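PDB 4IKG: cell death activator CIDE-3 from Mus musculus, which transfers triacylglycerol between lipid droplets as a homodimer or oligomer, driving their fusion into one large droplet in white adipose tissue. Local coordinates for residues 6-11 with 68-73. Sequence-based numbering, arbitrary orientation.
Sequences RPCRVS and TMFMVL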
loop_
_atom_site.group_PDB
_atom_site.type_symbol
_atom_site.label_atom_id
_atom_site.label_comp_id
_atom_site.label_asym_id
_atom_site.label_seq_id
_atom_site.Cartn_x
_atom_site.Cartn_y
_atom_site.Cartn_z
ATOM N N ARG A 6 -5.343 -8.636 -7.733
ATOM C CA ARG A 6 -3.908 -8.752 -7.490
ATOM C C ARG A 6 -3.616 -8.790 -5.993
ATOM O O ARG A 6 -4.101 -7.943 -5.240
ATOM C CB ARG A 6 -3.171 -7.577 -8.135
ATOM C CG ARG A 6 -1.661 -7.596 -7.957
ATOM C CD ARG A 6 -1.163 -6.270 -7.406
ATOM N NE ARG A 6 0.211 -5.987 -7.812
ATOM C CZ ARG A 6 1.287 -6.451 -7.186
ATOM N NH1 ARG A 6 2.497 -6.140 -7.630
ATOM N NH2 ARG A 6 1.157 -7.229 -6.121
ATOM N N PRO A 7 -2.818 -9.777 -5.554
ATOM C CA PRO A 7 -2.453 -9.910 -4.139
ATOM C C PRO A 7 -1.484 -8.816 -3.698
ATOM O O PRO A 7 -0.535 -8.502 -4.419
ATOM C CB PRO A 7 -1.766 -11.276 -4.086
ATOM C CG PRO A 7 -1.223 -11.474 -5.458
ATOM C CD PRO A 7 -2.226 -10.844 -6.381
ATOM N N CYS A 8 -1.730 -8.241 -2.526
ATOM C CA CYS A 8 -0.896 -7.161 -2.013
ATOM C C CYS A 8 -0.593 -7.355 -0.532
ATOM O O CYS A 8 -1.496 -7.599 0.266
ATOM C CB CYS A 8 -1.581 -5.809 -2.228
ATOM S SG CYS A 8 -1.995 -5.423 -3.946
ATOM N N ARG A 9 0.680 -7.251 -0.164
ATOM C CA ARG A 9 1.065 -7.332 1.240
ATOM C C ARG A 9 1.301 -5.926 1.780
ATOM O O ARG A 9 2.325 -5.303 1.489
ATOM C CB ARG A 9 2.315 -8.197 1.413
ATOM C CG ARG A 9 2.191 -9.577 0.781
ATOM C CD ARG A 9 3.424 -10.432 1.044
ATOM N NE ARG A 9 3.377 -11.693 0.307
ATOM C CZ ARG A 9 4.287 -12.656 0.411
ATOM N NH1 ARG A 9 5.321 -12.511 1.229
ATOM N NH2 ARG A 9 4.162 -13.768 -0.302
ATOM N N VAL A 10 0.348 -5.426 2.560
ATOM C CA VAL A 10 0.396 -4.044 3.032
ATOM C C VAL A 10 0.765 -3.950 4.513
ATOM O O VAL A 10 0.131 -4.578 5.363
ATOM C CB VAL A 10 -0.944 -3.324 2.783
ATOM C CG1 VAL A 10 -0.855 -1.866 3.201
ATOM C CG2 VAL A 10 -1.333 -3.438 1.317
ATOM N N SER A 11 1.796 -3.162 4.811
ATOM C CA SER A 11 2.250 -2.976 6.185
ATOM C C SER A 11 1.962 -1.559 6.669
ATOM O O SER A 11 1.683 -0.665 5.871
ATOM C CB SER A 11 3.747 -3.272 6.297
ATOM O OG SER A 11 4.231 -2.992 7.601
ATOM N N THR A 68 5.567 -8.582 -3.025
ATOM C CA THR A 68 6.012 -7.230 -2.691
ATOM C C THR A 68 5.313 -6.699 -1.443
ATOM O O THR A 68 4.082 -6.678 -1.373
ATOM C CB THR A 68 5.764 -6.245 -3.853
ATOM O OG1 THR A 68 6.520 -6.651 -5.000
ATOM C CG2 THR A 68 6.173 -4.835 -3.454
ATOM N N MET A 69 6.102 -6.272 -0.460
ATOM C CA MET A 69 5.545 -5.686 0.754
ATOM C C MET A 69 5.354 -4.185 0.579
ATOM O O MET A 69 6.318 -3.446 0.363
ATOM C CB MET A 69 6.451 -5.964 1.955
ATOM C CG MET A 69 5.909 -5.444 3.278
ATOM S SD MET A 69 4.373 -6.244 3.782
ATOM C CE MET A 69 4.932 -7.936 3.980
ATOM N N PHE A 70 4.107 -3.735 0.665
ATOM C CA PHE A 70 3.808 -2.317 0.518
ATOM C C PHE A 70 3.791 -1.590 1.854
ATOM O O PHE A 70 3.966 -2.194 2.914
ATOM C CB PHE A 70 2.470 -2.114 -0.193
ATOM C CG PHE A 70 2.461 -2.595 -1.612
ATOM C CD1 PHE A 70 2.932 -1.789 -2.635
ATOM C CD2 PHE A 70 1.981 -3.855 -1.926
ATOM C CE1 PHE A 70 2.924 -2.232 -3.944
ATOM C CE2 PHE A 70 1.971 -4.302 -3.234
ATOM C CZ PHE A 70 2.443 -3.490 -4.243
ATOM N N MET A 71 3.582 -0.281 1.784
ATOM C CA MET A 71 3.513 0.566 2.961
ATOM C C MET A 71 2.702 1.809 2.622
ATOM O O MET A 71 3.083 2.595 1.749
ATOM C CB MET A 71 4.915 0.948 3.432
ATOM C CG MET A 71 4.932 1.773 4.706
ATOM S SD MET A 71 6.377 1.414 5.722
ATOM C CE MET A 71 6.702 3.034 6.415
ATOM N N VAL A 72 1.561 1.997 3.264
ATOM C CA VAL A 72 0.730 3.128 2.911
ATOM C C VAL A 72 1.195 4.332 3.636
ATOM O O VAL A 72 1.539 4.270 4.805
ATOM C CB VAL A 72 -0.728 2.980 3.308
ATOM C CG1 VAL A 72 -1.465 2.099 2.352
ATOM C CG2 VAL A 72 -0.848 2.501 4.736
ATOM N N LEU A 73 1.177 5.442 2.937
ATOM C CA LEU A 73 1.424 6.698 3.594
ATOM C C LEU A 73 0.153 7.505 3.650
ATOM O O LEU A 73 -0.511 7.776 2.662
ATOM C CB LEU A 73 2.497 7.484 2.879
ATOM C CG LEU A 73 3.892 7.363 3.426
ATOM C CD1 LEU A 73 4.112 6.269 4.447
ATOM C CD2 LEU A 73 4.770 7.163 2.231
#
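Arg6 and Phe70 meet tip to tip, with guanidinium and phenyl planes 77° apart: Phe70 CZ lies over one guanidinium face, offset toward the rim, whereas Arg6 NH2 stands at the ring edge, 4.2 Å from Phe70 CE2. Farther round the rim, by CD2 and also near the ring plane, is the carbonyl oxygen of Arg9. One ring face carries Thr68 CG2, again toward the rim, and Cys8 comes in obliquely, its CB 4.0 Å from Phe70 CE2 and its SG in a sulfur-aromatic contact 5.1 Å from the ring centroid. The guanidinium is fixed in rotation by NH2, which donates to Pro7 O at 2.7 Å within the guanidinium plane, and by NE, bonded to Phe61 O; Phe61 also provides a cation-pi contact.

Bridges pairing Arg9 with Met69, Val10 with Phe70 and Ser11 with Met71 set 7-11 and 69-73 side by side as parallel strands, the first and last of the chain, their axes crossing at 49°. This central pairing, with helix 26-36 against one face of the mixed sheet, is that of the ubiquitin-like CIDE-N domain. Arg9 O accepts the Phe70 N-H in a nearly straight bond, while Ser11 N reaches Phe70 O at 3.0 Å from above the carbonyl plane. After Ser11 the ladder ends: Ser11 O and Val72 N are 3.7 Å apart, both buried with no polar partner in the model.

On the face of Arg9 and Ser11, the bend of Met69 at chi2 brings SD close to Arg9 O, and that at chi3 (63°) turns CE to 3.7 Å from Arg9 CB as the two side chains cross at about a right angle. On the reverse face, Val10 CG1 meets Val72 CG1, and both valines pack on Val33 of helix 26-36.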